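Local coordinates for hemerythrin-like domain-containing protein (Streptococcus mutans, PDB 2QKP), which is of unknown function but has a C-terminal PAS-type domain, a fold that in other proteins commonly senses signals or binds small ligands, at residues A[50-58]-A[97-108]. Sequence-based numbering, arbitrary orientation.
Sequences AAEMVFKRT and FQSERLGKFVYV
The side chain of V54 is the part of loop 50-58 that packs most on the hairpin 97-108. Its CG1, anti to the backbone N (chi1 178°), lies 3.8 Å from CG1 of V106 and also touches CZ of F97, while CG2 faces CD2 of L102 in the turn. That same L102 CD2 packs on V54 CA at 3.8 Å. Next along the loop, F55 approaches F97 from the opposite direction; its CZ, 3.9 Å from F97 CE2, lies at the edge of the F97 ring. F55 CE2 meets V108 CG2 at 3.8 Å, the methyl lying at the edge of the F55 ring, near its plane, and V54 CG1 sits over the centre of one F55 face. CB of V106 lies against a face of F97.

Beside this apolar patch the polar link is slight. R101, whose bend at chi3 goes with a guanidinium edge turned to the V54 carbonyl, gives one weak hydrogen bond from NH1 to V54 O (3.4 Å), and a water that donates to V54 O at 2.9 Å is weakly held by R101 NH2. E31 takes the V54 backbone N-H, anchoring the loop to strand 31-36, and V127 of strand 120-129 touches both F55 and V106. A G1 beta bulge, with G103 and K104 both facing S99, shapes the hairpin end. The contact thus joins the loop after strand 41-44 to the hairpin of strands 92-99 and 104-114, within the five-stranded antiparallel sheet, order 2-1-5-4-3, of a PAS fold.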
ATOM      1  N   ALA A  50      17.798  -3.901   0.899  1.00 38.84           N
ATOM      2  CA  ALA A  50      18.177  -3.782  -0.518  1.00 38.86           C
ATOM      3  C   ALA A  50      18.562  -5.102  -1.178  1.00 39.04           C
ATOM      4  O   ALA A  50      18.246  -5.333  -2.348  1.00 39.05           O
ATOM      5  CB  ALA A  50      19.293  -2.739  -0.695  1.00 39.35           C
ATOM      6  N   ALA A  51      19.234  -5.970  -0.418  1.00 39.06           N
ATOM      7  CA  ALA A  51      19.698  -7.262  -0.931  1.00 38.28           C
ATOM      8  C   ALA A  51      18.607  -8.331  -1.093  1.00 37.73           C
ATOM      9  O   ALA A  51      18.823  -9.338  -1.770  1.00 37.95           O
ATOM     10  CB  ALA A  51      20.842  -7.794  -0.053  1.00 38.89           C
ATOM     11  N   GLU A  52      17.436  -8.103  -0.501  1.00 36.68           N
ATOM     12  CA  GLU A  52      16.357  -9.107  -0.482  1.00 35.41           C
ATOM     13  C   GLU A  52      15.125  -8.773  -1.355  1.00 33.88           C
ATOM     14  O   GLU A  52      14.086  -9.431  -1.272  1.00 33.57           O
ATOM     15  CB  GLU A  52      15.910  -9.336   0.947  1.00 36.10           C
ATOM     16  CG  GLU A  52      17.026  -9.705   1.902  1.00 38.32           C
ATOM     17  CD  GLU A  52      16.582  -9.626   3.344  1.00 41.50           C
ATOM     18  OE1 GLU A  52      15.343  -9.660   3.591  1.00 43.00           O
ATOM     19  OE2 GLU A  52      17.469  -9.543   4.226  1.00 41.61           O
ATOM     20  N   MET A  53      15.261  -7.754  -2.197  1.00 32.21           N
ATOM     21  CA  MET A  53      14.186  -7.317  -3.084  1.00 29.30           C
ATOM     22  C   MET A  53      13.946  -8.294  -4.237  1.00 29.60           C
ATOM     23  O   MET A  53      14.889  -8.902  -4.785  1.00 29.87           O
ATOM     24  CB  MET A  53      14.516  -5.935  -3.641  1.00 29.11           C
ATOM     25  CG  MET A  53      14.445  -4.783  -2.618  1.00 28.37           C
ATOM     26  SD  MET A  53      15.124  -3.242  -3.312  1.00 24.34           S
ATOM     27  CE  MET A  53      13.641  -2.687  -4.209  1.00 28.75           C
ATOM     28  N   VAL A  54      12.682  -8.454  -4.612  1.00 28.44           N
ATOM     29  CA  VAL A  54      12.317  -9.295  -5.753  1.00 27.80           C
ATOM     30  C   VAL A  54      12.914  -8.659  -7.011  1.00 27.97           C
ATOM     31  O   VAL A  54      13.614  -9.322  -7.793  1.00 27.40           O
ATOM     32  CB  VAL A  54      10.765  -9.432  -5.895  1.00 27.81           C
ATOM     33  CG1 VAL A  54      10.388 -10.261  -7.109  1.00 27.42           C
ATOM     34  CG2 VAL A  54      10.140 -10.013  -4.606  1.00 29.03           C
ATOM     35  N   PHE A  55      12.655  -7.360  -7.174  1.00 27.81           N
ATOM     36  CA  PHE A  55      13.143  -6.586  -8.311  1.00 28.32           C
ATOM     37  C   PHE A  55      14.055  -5.525  -7.746  1.00 28.37           C
ATOM     38  O   PHE A  55      13.595  -4.504  -7.235  1.00 28.76           O
ATOM     39  CB  PHE A  55      11.998  -5.919  -9.091  1.00 28.00           C
ATOM     40  CG  PHE A  55      11.076  -6.892  -9.781  1.00 27.89           C
ATOM     41  CD1 PHE A  55      11.577  -8.019 -10.428  1.00 28.82           C
ATOM     42  CD2 PHE A  55       9.707  -6.657  -9.815  1.00 28.12           C
ATOM     43  CE1 PHE A  55      10.717  -8.920 -11.075  1.00 29.99           C
ATOM     44  CE2 PHE A  55       8.846  -7.540 -10.467  1.00 29.69           C
ATOM     45  CZ  PHE A  55       9.349  -8.675 -11.091  1.00 28.22           C
ATOM     46  N   LYS A  56      15.351  -5.785  -7.827  1.00 28.87           N
ATOM     47  CA  LYS A  56      16.328  -4.898  -7.234  1.00 29.55           C
ATOM     48  C   LYS A  56      16.199  -3.494  -7.806  1.00 29.13           C
ATOM     49  O   LYS A  56      16.111  -3.320  -9.022  1.00 28.01           O
ATOM     50  CB  LYS A  56      17.731  -5.413  -7.484  1.00 30.77           C
ATOM     51  CG  LYS A  56      18.484  -5.669  -6.219  1.00 34.16           C
ATOM     52  CD  LYS A  56      18.281  -7.113  -5.835  1.00 39.83           C
ATOM     53  CE  LYS A  56      18.167  -7.275  -4.338  1.00 41.96           C
ATOM     54  NZ  LYS A  56      17.489  -8.553  -4.013  1.00 44.31           N
ATOM     55  N   ARG A  57      16.153  -2.512  -6.913  1.00 28.23           N
ATOM     56  CA  ARG A  57      16.252  -1.113  -7.302  1.00 28.83           C
ATOM     57  C   ARG A  57      17.395  -0.544  -6.483  1.00 29.32           C
ATOM     58  O   ARG A  57      17.664  -1.018  -5.374  1.00 29.73           O
ATOM     59  CB  ARG A  57      14.963  -0.343  -6.986  1.00 28.78           C
ATOM     60  CG  ARG A  57      13.668  -1.017  -7.433  1.00 28.57           C
ATOM     61  CD  ARG A  57      13.500  -1.016  -8.935  1.00 30.41           C
ATOM     62  NE  ARG A  57      12.235  -1.657  -9.305  1.00 33.19           N
ATOM     63  CZ  ARG A  57      12.018  -2.357 -10.418  1.00 34.05           C
ATOM     64  NH1 ARG A  57      12.978  -2.544 -11.314  1.00 32.99           N
ATOM     65  NH2 ARG A  57      10.817  -2.876 -10.633  1.00 33.42           N
ATOM     66  N   THR A  58      18.061   0.471  -7.015  1.00 30.29           N
ATOM     67  CA  THR A  58      19.141   1.130  -6.284  1.00 30.93           C
ATOM     68  C   THR A  58      18.964   2.658  -6.338  1.00 30.86           C
ATOM     69  O   THR A  58      18.352   3.175  -7.268  1.00 29.94           O
ATOM     70  CB  THR A  58      20.529   0.717  -6.826  1.00 31.02           C
ATOM     71  OG1 THR A  58      20.672   1.170  -8.173  1.00 33.09           O
ATOM     72  CG2 THR A  58      20.689  -0.804  -6.787  1.00 31.92           C
ATOM     73  N   PHE A  97       4.717 -15.434 -10.791  1.00 21.05           N
ATOM     74  CA  PHE A  97       5.742 -16.448 -11.038  1.00 22.29           C
ATOM     75  C   PHE A  97       6.297 -16.944  -9.723  1.00 24.06           C
ATOM     76  O   PHE A  97       6.250 -16.242  -8.710  1.00 22.54           O
ATOM     77  CB  PHE A  97       6.882 -15.873 -11.906  1.00 23.22           C
ATOM     78  CG  PHE A  97       7.623 -14.708 -11.281  1.00 23.50           C
ATOM     79  CD1 PHE A  97       8.752 -14.920 -10.482  1.00 24.98           C
ATOM     80  CD2 PHE A  97       7.207 -13.400 -11.507  1.00 25.39           C
ATOM     81  CE1 PHE A  97       9.457 -13.840  -9.907  1.00 24.71           C
ATOM     82  CE2 PHE A  97       7.901 -12.319 -10.941  1.00 24.50           C
ATOM     83  CZ  PHE A  97       9.021 -12.540 -10.137  1.00 26.15           C
ATOM     84  N   GLN A  98       6.843 -18.163  -9.751  1.00 25.47           N
ATOM     85  CA  GLN A  98       7.499 -18.760  -8.602  1.00 28.71           C
ATOM     86  C   GLN A  98       8.927 -18.228  -8.512  1.00 30.52           C
ATOM     87  O   GLN A  98       9.615 -18.135  -9.529  1.00 30.78           O
ATOM     88  CB  GLN A  98       7.564 -20.273  -8.791  1.00 29.37           C
ATOM     89  CG  GLN A  98       6.310 -21.001  -8.454  1.00 33.14           C
ATOM     90  CD  GLN A  98       6.203 -21.301  -6.984  1.00 39.16           C
ATOM     91  OE1 GLN A  98       5.156 -21.754  -6.507  1.00 42.70           O
ATOM     92  NE2 GLN A  98       7.284 -21.051  -6.246  1.00 40.27           N
ATOM     93  N   SER A  99       9.358 -17.855  -7.310  1.00 32.54           N
ATOM     94  CA  SER A  99      10.753 -17.513  -7.070  1.00 34.57           C
ATOM     95  C   SER A  99      11.302 -18.469  -6.021  1.00 35.83           C
ATOM     96  O   SER A  99      11.098 -18.262  -4.830  1.00 35.81           O
ATOM     97  CB  SER A  99      10.891 -16.068  -6.586  1.00 34.47           C
ATOM     98  OG  SER A  99      12.251 -15.781  -6.266  1.00 35.99           O
ATOM     99  N   GLU A 100      11.985 -19.520  -6.459  1.00 37.38           N
ATOM    100  CA  GLU A 100      12.603 -20.454  -5.512  1.00 39.28           C
ATOM    101  C   GLU A 100      13.762 -19.793  -4.743  1.00 39.30           C
ATOM    102  O   GLU A 100      13.960 -20.081  -3.560  1.00 40.05           O
ATOM    103  CB  GLU A 100      13.047 -21.750  -6.203  1.00 39.69           C
ATOM    104  CG  GLU A 100      11.897 -22.629  -6.729  1.00 42.76           C
ATOM    105  CD  GLU A 100      11.072 -23.291  -5.624  1.00 46.38           C
ATOM    106  OE1 GLU A 100      10.684 -22.596  -4.657  1.00 49.00           O
ATOM    107  OE2 GLU A 100      10.787 -24.507  -5.730  1.00 48.13           O
ATOM    108  N   ARG A 101      14.493 -18.912  -5.430  1.00 39.65           N
ATOM    109  CA  ARG A 101      15.515 -18.012  -4.848  1.00 39.67           C
ATOM    110  C   ARG A 101      15.074 -17.340  -3.535  1.00 38.58           C
ATOM    111  O   ARG A 101      15.824 -17.315  -2.543  1.00 38.54           O
ATOM    112  CB  ARG A 101      15.848 -16.912  -5.871  1.00 40.21           C
ATOM    113  CG  ARG A 101      17.138 -16.114  -5.613  1.00 41.73           C
ATOM    114  CD  ARG A 101      17.316 -15.006  -6.672  1.00 41.39           C
ATOM    115  NE  ARG A 101      16.702 -13.746  -6.251  1.00 45.17           N
ATOM    116  CZ  ARG A 101      16.277 -12.783  -7.073  1.00 46.92           C
ATOM    117  NH1 ARG A 101      15.727 -11.679  -6.571  1.00 47.43           N
ATOM    118  NH2 ARG A 101      16.395 -12.912  -8.392  1.00 48.45           N
ATOM    119  N   LEU A 102      13.864 -16.786  -3.535  1.00 36.45           N
ATOM    120  CA  LEU A 102      13.397 -15.981  -2.424  1.00 34.98           C
ATOM    121  C   LEU A 102      12.419 -16.720  -1.522  1.00 33.37           C
ATOM    122  O   LEU A 102      12.008 -16.187  -0.490  1.00 32.69           O
ATOM    123  CB  LEU A 102      12.770 -14.677  -2.950  1.00 35.26           C
ATOM    124  CG  LEU A 102      13.627 -13.420  -3.190  1.00 36.01           C
ATOM    125  CD1 LEU A 102      15.142 -13.643  -3.116  1.00 38.07           C
ATOM    126  CD2 LEU A 102      13.232 -12.788  -4.503  1.00 35.24           C
ATOM    127  N   GLY A 103      12.051 -17.937  -1.920  1.00 32.01           N
ATOM    128  CA  GLY A 103      11.007 -18.702  -1.237  1.00 30.20           C
ATOM    129  C   GLY A 103       9.663 -17.989  -1.307  1.00 29.45           C
ATOM    130  O   GLY A 103       8.877 -18.031  -0.359  1.00 29.28           O
ATOM    131  N   LYS A 104       9.409 -17.340  -2.439  1.00 27.78           N
ATOM    132  CA  LYS A 104       8.226 -16.491  -2.606  1.00 26.26           C
ATOM    133  C   LYS A 104       7.496 -16.908  -3.862  1.00 24.68           C
ATOM    134  O   LYS A 104       8.109 -17.389  -4.830  1.00 25.54           O
ATOM    135  CB  LYS A 104       8.620 -15.011  -2.734  1.00 26.44           C
ATOM    136  CG  LYS A 104       9.015 -14.350  -1.413  1.00 27.63           C
ATOM    137  CD  LYS A 104       9.469 -12.909  -1.567  1.00 27.62           C
ATOM    138  CE  LYS A 104       9.899 -12.381  -0.206  1.00 31.10           C
ATOM    139  NZ  LYS A 104      10.147 -10.917  -0.187  1.00 32.12           N
ATOM    140  N   PHE A 105       6.183 -16.726  -3.852  1.00 22.91           N
ATOM    141  CA  PHE A 105       5.424 -16.758  -5.071  1.00 20.99           C
ATOM    142  C   PHE A 105       5.012 -15.317  -5.313  1.00 20.17           C
ATOM    143  O   PHE A 105       4.276 -14.747  -4.527  1.00 18.98           O
ATOM    144  CB  PHE A 105       4.201 -17.652  -4.978  1.00 21.62           C
ATOM    145  CG  PHE A 105       3.607 -17.935  -6.298  1.00 23.40           C
ATOM    146  CD1 PHE A 105       4.074 -19.000  -7.068  1.00 25.50           C
ATOM    147  CD2 PHE A 105       2.660 -17.097  -6.839  1.00 24.35           C
ATOM    148  CE1 PHE A 105       3.537 -19.249  -8.320  1.00 26.02           C
ATOM    149  CE2 PHE A 105       2.114 -17.356  -8.103  1.00 25.09           C
ATOM    150  CZ  PHE A 105       2.545 -18.405  -8.830  1.00 24.33           C
ATOM    151  N   VAL A 106       5.500 -14.748  -6.405  1.00 18.44           N
ATOM    152  CA  VAL A 106       5.448 -13.303  -6.588  1.00 18.07           C
ATOM    153  C   VAL A 106       4.252 -12.912  -7.440  1.00 17.77           C
ATOM    154  O   VAL A 106       4.009 -13.512  -8.494  1.00 17.48           O
ATOM    155  CB  VAL A 106       6.766 -12.821  -7.264  1.00 19.09           C
ATOM    156  CG1 VAL A 106       6.760 -11.286  -7.487  1.00 19.03           C
ATOM    157  CG2 VAL A 106       7.993 -13.233  -6.413  1.00 20.08           C
ATOM    158  N   TYR A 107       3.499 -11.903  -6.991  1.00 16.53           N
ATOM    159  CA  TYR A 107       2.398 -11.365  -7.786  1.00 14.94           C
ATOM    160  C   TYR A 107       2.688  -9.888  -8.036  1.00 15.52           C
ATOM    161  O   TYR A 107       2.899  -9.126  -7.080  1.00 14.72           O
ATOM    162  CB  TYR A 107       1.102 -11.480  -6.972  1.00 16.13           C
ATOM    163  CG  TYR A 107      -0.146 -11.084  -7.734  1.00 14.27           C
ATOM    164  CD1 TYR A 107      -0.787 -11.996  -8.568  1.00 14.65           C
ATOM    165  CD2 TYR A 107      -0.715  -9.815  -7.591  1.00 16.58           C
ATOM    166  CE1 TYR A 107      -1.947 -11.653  -9.260  1.00 17.50           C
ATOM    167  CE2 TYR A 107      -1.875  -9.455  -8.302  1.00 18.21           C
ATOM    168  CZ  TYR A 107      -2.491 -10.390  -9.116  1.00 18.34           C
ATOM    169  OH  TYR A 107      -3.663 -10.072  -9.792  1.00 18.07           O
ATOM    170  N   VAL A 108       2.710  -9.497  -9.314  1.00 14.25           N
ATOM    171  CA  VAL A 108       3.174  -8.176  -9.732  1.00 14.56           C
ATOM    172  C   VAL A 108       1.998  -7.438 -10.320  1.00 14.59           C
ATOM    173  O   VAL A 108       1.241  -7.992 -11.116  1.00 13.81           O
ATOM    174  CB  VAL A 108       4.289  -8.285 -10.821  1.00 15.46           C
ATOM    175  CG1 VAL A 108       4.793  -6.919 -11.214  1.00 16.06           C
ATOM    176  CG2 VAL A 108       5.448  -9.127 -10.335  1.00 16.60           C
TER
HETATM  177  O   HOH W   1      13.553 -11.492  -9.647  1.00 43.64           O